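Local structure of flower-specific gamma-thionin-like protein/acidic protein (4UJ0) at residues P8-P13 with I27-T32; S20-Y25 with R41-T46. The protein is the defensin (gamma-thionin) part of a longer secreted protein and binds phosphatidylinositol 4,5-bisphosphate through a dimeric cationic grip to mediate cell lysis. One frame throughout, in Å; residues are numbered along the deposited sequence. Where two conformers were deposited one is given.

Interaction 1 (P8-P13 with I27-T32); sequences PSQTFP and IKEKFT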
# COMPACT_ATOMS: atom_id res chain seq x y z
N PRO A 8 1.11 1.59 -6.61
CA PRO A 8 -0.11 2.14 -6.02
C PRO A 8 -1.19 1.07 -5.93
O PRO A 8 -1.35 0.26 -6.84
CB PRO A 8 -0.51 3.26 -6.98
CG PRO A 8 0.15 2.93 -8.27
CD PRO A 8 1.44 2.23 -7.90
N SER A 9 -1.94 1.10 -4.84
CA SER A 9 -3.01 0.14 -4.63
C SER A 9 -4.10 0.33 -5.65
O SER A 9 -4.51 1.46 -5.94
CB SER A 9 -3.63 0.35 -3.26
OG SER A 9 -4.78 -0.47 -3.14
N GLN A 10 -4.60 -0.76 -6.20
CA GLN A 10 -5.69 -0.66 -7.15
C GLN A 10 -7.06 -0.73 -6.48
O GLN A 10 -8.06 -0.37 -7.09
CB GLN A 10 -5.59 -1.75 -8.22
CG GLN A 10 -4.34 -1.67 -9.08
CD GLN A 10 -4.40 -2.61 -10.27
OE1 GLN A 10 -4.04 -3.78 -10.17
NE2 GLN A 10 -4.86 -2.09 -11.41
N THR A 11 -7.09 -1.17 -5.22
CA THR A 11 -8.36 -1.41 -4.54
C THR A 11 -8.62 -0.51 -3.33
O THR A 11 -9.75 -0.47 -2.83
CB THR A 11 -8.48 -2.88 -4.09
OG1 THR A 11 -7.58 -3.17 -3.02
CG2 THR A 11 -8.22 -3.82 -5.27
N PHE A 12 -7.60 0.20 -2.84
CA PHE A 12 -7.80 1.08 -1.70
C PHE A 12 -8.70 2.26 -2.06
O PHE A 12 -8.43 2.98 -3.03
CB PHE A 12 -6.48 1.60 -1.19
CG PHE A 12 -6.61 2.40 0.06
CD1 PHE A 12 -6.60 1.78 1.29
CD2 PHE A 12 -6.82 3.78 0.01
CE1 PHE A 12 -6.75 2.52 2.46
CE2 PHE A 12 -6.94 4.52 1.18
CZ PHE A 12 -6.93 3.89 2.40
N PRO A 13 -9.78 2.47 -1.30
CA PRO A 13 -10.67 3.59 -1.63
C PRO A 13 -10.31 4.91 -0.95
O PRO A 13 -10.12 4.96 0.26
CB PRO A 13 -12.03 3.09 -1.12
CG PRO A 13 -11.70 2.17 0.01
CD PRO A 13 -10.35 1.56 -0.30
N ILE A 27 -2.35 -6.54 0.94
CA ILE A 27 -2.13 -7.96 1.09
C ILE A 27 -3.15 -8.75 0.27
O ILE A 27 -2.81 -9.81 -0.30
CB ILE A 27 -2.13 -8.36 2.57
CG1 ILE A 27 -0.85 -7.81 3.21
CG2 ILE A 27 -2.22 -9.89 2.76
CD1 ILE A 27 -0.86 -7.82 4.73
N LYS A 28 -4.37 -8.23 0.18
CA LYS A 28 -5.40 -8.89 -0.61
C LYS A 28 -5.05 -8.80 -2.10
O LYS A 28 -5.47 -9.64 -2.89
CB LYS A 28 -6.78 -8.28 -0.34
CG LYS A 28 -7.30 -8.52 1.06
CD LYS A 28 -8.76 -8.06 1.21
CE LYS A 28 -9.32 -8.46 2.57
NZ LYS A 28 -10.74 -8.02 2.73
N GLU A 29 -4.29 -7.77 -2.46
CA GLU A 29 -3.77 -7.59 -3.82
C GLU A 29 -2.49 -8.41 -4.08
O GLU A 29 -1.84 -8.24 -5.10
CB GLU A 29 -3.49 -6.10 -4.08
CG GLU A 29 -4.75 -5.25 -4.25
CD GLU A 29 -4.47 -3.77 -4.48
OE1 GLU A 29 -3.74 -3.41 -5.45
OE2 GLU A 29 -4.99 -2.95 -3.69
N LYS A 30 -2.13 -9.29 -3.14
CA LYS A 30 -0.97 -10.19 -3.29
C LYS A 30 0.39 -9.47 -3.12
O LYS A 30 1.41 -9.94 -3.61
CB LYS A 30 -1.00 -10.94 -4.63
CG LYS A 30 -2.28 -11.71 -4.90
CD LYS A 30 -2.59 -12.68 -3.76
CE LYS A 30 -3.62 -13.72 -4.18
NZ LYS A 30 -3.03 -14.77 -5.07
N PHE A 31 0.38 -8.36 -2.41
CA PHE A 31 1.59 -7.74 -1.91
C PHE A 31 1.80 -8.23 -0.50
O PHE A 31 0.96 -8.95 0.05
CB PHE A 31 1.47 -6.21 -1.97
CG PHE A 31 1.48 -5.67 -3.38
CD1 PHE A 31 0.33 -5.70 -4.14
CD2 PHE A 31 2.62 -5.13 -3.94
CE1 PHE A 31 0.32 -5.21 -5.45
CE2 PHE A 31 2.62 -4.63 -5.25
CZ PHE A 31 1.46 -4.67 -5.99
N THR A 32 2.93 -7.87 0.10
CA THR A 32 3.26 -8.36 1.43
C THR A 32 3.10 -7.30 2.48
O THR A 32 3.31 -7.55 3.67
CB THR A 32 4.69 -8.94 1.52
OG1 THR A 32 5.65 -7.88 1.35
CG2 THR A 32 4.90 -10.02 0.47
O HOH W 1 -3.50 -4.97 -7.58

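Interaction 2 (S20-Y25 with R41-T46); sequences SSCRKY and RKCLCT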
# COMPACT_ATOMS: atom_id res chain seq x y z
N SER A 20 -2.41 0.93 8.39
CA SER A 20 -2.94 -0.40 8.69
C SER A 20 -4.05 -0.80 7.73
O SER A 20 -4.17 -1.97 7.36
CB SER A 20 -3.44 -0.48 10.15
OG SER A 20 -4.33 0.58 10.46
N SER A 21 -4.84 0.17 7.31
CA SER A 21 -5.94 -0.08 6.37
C SER A 21 -5.37 -0.36 4.98
O SER A 21 -5.76 -1.32 4.32
CB SER A 21 -6.86 1.14 6.35
OG SER A 21 -7.87 0.99 5.38
N CYS A 22 -4.43 0.47 4.55
CA CYS A 22 -3.75 0.28 3.27
C CYS A 22 -3.10 -1.12 3.23
O CYS A 22 -3.22 -1.86 2.24
CB CYS A 22 -2.68 1.37 3.11
SG CYS A 22 -1.56 1.18 1.69
N ARG A 23 -2.39 -1.47 4.28
CA ARG A 23 -1.72 -2.76 4.35
C ARG A 23 -2.71 -3.90 4.07
O ARG A 23 -2.40 -4.84 3.32
CB ARG A 23 -1.07 -2.93 5.72
CG ARG A 23 -0.25 -4.19 5.90
CD ARG A 23 0.28 -4.30 7.32
NE ARG A 23 0.79 -3.01 7.80
CZ ARG A 23 0.49 -2.45 8.97
NH1 ARG A 23 -0.33 -3.05 9.83
NH2 ARG A 23 1.02 -1.28 9.30
N LYS A 24 -3.91 -3.81 4.64
CA LYS A 24 -4.90 -4.87 4.51
C LYS A 24 -5.32 -5.03 3.05
O LYS A 24 -5.35 -6.14 2.53
CB LYS A 24 -6.14 -4.58 5.36
CG LYS A 24 -7.12 -5.74 5.40
CD LYS A 24 -8.41 -5.40 6.15
CE LYS A 24 -9.16 -4.26 5.48
NZ LYS A 24 -9.43 -4.51 4.03
N TYR A 25 -5.64 -3.92 2.40
CA TYR A 25 -5.98 -3.94 0.98
C TYR A 25 -4.82 -4.49 0.16
O TYR A 25 -5.01 -5.32 -0.74
CB TYR A 25 -6.35 -2.53 0.48
CG TYR A 25 -7.75 -2.07 0.85
CD1 TYR A 25 -8.00 -1.40 2.04
CD2 TYR A 25 -8.82 -2.32 0.01
CE1 TYR A 25 -9.25 -0.99 2.38
CE2 TYR A 25 -10.09 -1.90 0.33
CZ TYR A 25 -10.30 -1.23 1.52
OH TYR A 25 -11.55 -0.83 1.88
N ARG A 41 -1.11 11.06 0.04
CA ARG A 41 -2.19 10.31 0.68
C ARG A 41 -2.70 9.17 -0.22
O ARG A 41 -3.91 8.94 -0.30
CB ARG A 41 -3.34 11.23 1.04
CG ARG A 41 -3.01 12.34 2.05
CD ARG A 41 -2.66 11.76 3.39
NE ARG A 41 -2.31 12.77 4.38
CZ ARG A 41 -1.57 12.53 5.46
NH1 ARG A 41 -1.11 11.31 5.70
NH2 ARG A 41 -1.30 13.51 6.30
N LYS A 42 -1.78 8.49 -0.90
CA LYS A 42 -2.11 7.29 -1.66
C LYS A 42 -1.70 6.08 -0.86
O LYS A 42 -0.73 6.12 -0.11
CB LYS A 42 -1.39 7.29 -3.02
CG LYS A 42 -2.03 8.21 -4.06
CD LYS A 42 -3.49 7.86 -4.25
CE LYS A 42 -4.07 8.39 -5.54
NZ LYS A 42 -5.45 7.84 -5.77
N CYS A 43 -2.43 4.98 -1.04
CA CYS A 43 -2.00 3.69 -0.50
C CYS A 43 -0.99 3.05 -1.46
O CYS A 43 -1.29 2.83 -2.64
CB CYS A 43 -3.21 2.78 -0.31
SG CYS A 43 -2.85 1.08 0.12
N LEU A 44 0.21 2.79 -0.94
CA LEU A 44 1.31 2.22 -1.73
C LEU A 44 1.57 0.81 -1.25
O LEU A 44 1.91 0.59 -0.09
CB LEU A 44 2.59 3.05 -1.57
CG LEU A 44 2.44 4.51 -2.00
CD1 LEU A 44 3.76 5.27 -1.86
CD2 LEU A 44 1.93 4.56 -3.43
N CYS A 45 1.39 -0.15 -2.15
CA CYS A 45 1.60 -1.55 -1.80
C CYS A 45 3.05 -1.92 -2.02
O CYS A 45 3.67 -1.44 -2.96
CB CYS A 45 0.72 -2.44 -2.66
SG CYS A 45 -1.07 -2.15 -2.47
N THR A 46 3.56 -2.80 -1.16
CA THR A 46 4.96 -3.20 -1.19
C THR A 46 5.14 -4.72 -1.17
O THR A 46 4.38 -5.45 -0.52
CB THR A 46 5.71 -2.57 0.00
OG1 THR A 46 5.03 -2.89 1.23
CG2 THR A 46 5.78 -1.05 -0.16

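Interaction 1 (P8-P13 with I27-T32)
The carboxylate of E29 is the anchor between P8-P13 and I27-T32. S9, Q10 and T11 all bind it. OE2 takes three bonds. The hydroxyl S9 OG donates to E29 OE2 at 2.5 Å, a short bond, and meets the syn lone pair. T11 OG1 donates to E29 OE2 at 2.7 Å and comes from above the carboxylate plane. T11 N also reaches E29 OE2, at 3.1 Å, on a bent path and from well out of that plane. The other oxygen is held by the backbone: Q10 N to E29 OE1 is 2.9 Å and nearly straight, at 173°. CG of E29 stands opposite its carbonyl carbon (chi1 -72°), and the extended chain beyond it (chi2 179°) brings the carboxylate up to the loop.

Q10 adds a water-mediated contact. One water donates to Q10 OE1 at 2.9 Å and to E29 OE1 at 2.7 Å. Three donors thus meet OE2, and Q10 N and the water meet OE1. This should hold the carboxylate's rotation and probably favours its ionised form. The methyl T11 CG2 also touches the acid, 3.7 Å from E29 OE2.

A second shell probably steadies these groups. S9 OG also accepts from F12 N at 2.9 Å, an ST motif that ties the serine into its own turn. E29 sits just where helix 19-28 ends. K30, with positive phi, is the C-prime residue of the Schellman motif there, with bonds from K30 N to I27 O and from F31 N to C26 O.

The contact lies at the surface. It joins the loop after strand 4-8 to the C-terminal end of the helix. S9 is hydrogen-bonded through its backbone to C43 of strand 43-48, and T11 leans on Y25 of the helix.

Interaction 2 (S20-Y25 with R41-T46)
C22 and C43 are joined by a disulfide, with C22 SG 2.0 Å from C43 SG. It is the covalent tie between S20-Y25 and R41-T46. Both cysteines adopt the same first torsion: in each, SG stands opposite the backbone N (chi1 172°). Each CB points at the other segment, and the two short arms meet across the gap. The torsion about the S-S bond is 84°, close to the relaxed value near 90°. The CA atoms of C22 and C43 are 5.4 Å apart, the nearest such pair here. C22 SG also lies 3.6 Å from L44 N, so the sulfur rests against the strand backbone.

Helix 19-28 is pinned in this way to strand 43-48, the central strand of the three-stranded antiparallel sheet. One turn further along the helix, C26 is bonded to C45, two residues along the same strand. The two disulfides tie helix to sheet as in the cysteine-stabilised alpha-beta motif of plant defensins.

The strand side chains alternate. C43 faces the helix. L44 points away from it and packs on K6 and H35 of the flanking strands. The CB of Y25 points toward the strand, but its ring leads away and meets F12 edge-to-face.

Both interactions hold helix 19-28, but at different places and by different means. Interaction 2 is buried near the centre of the chain and joins the body of the helix to strand 43-48. Interaction 1 fixes the loop after strand 4-8 to the helix end. Polar bonding to one acid at the surface stands against a covalent tie between sulfurs in the interior. Their buried areas are similar, 152 and 166 Å². The contacts also touch. T32 N probably bonds to T46 O, and the loop of P8-P13 reaches the same strand, so both segments of interaction 1 meet the strand of interaction 2. The ring of P13 packs on Y25.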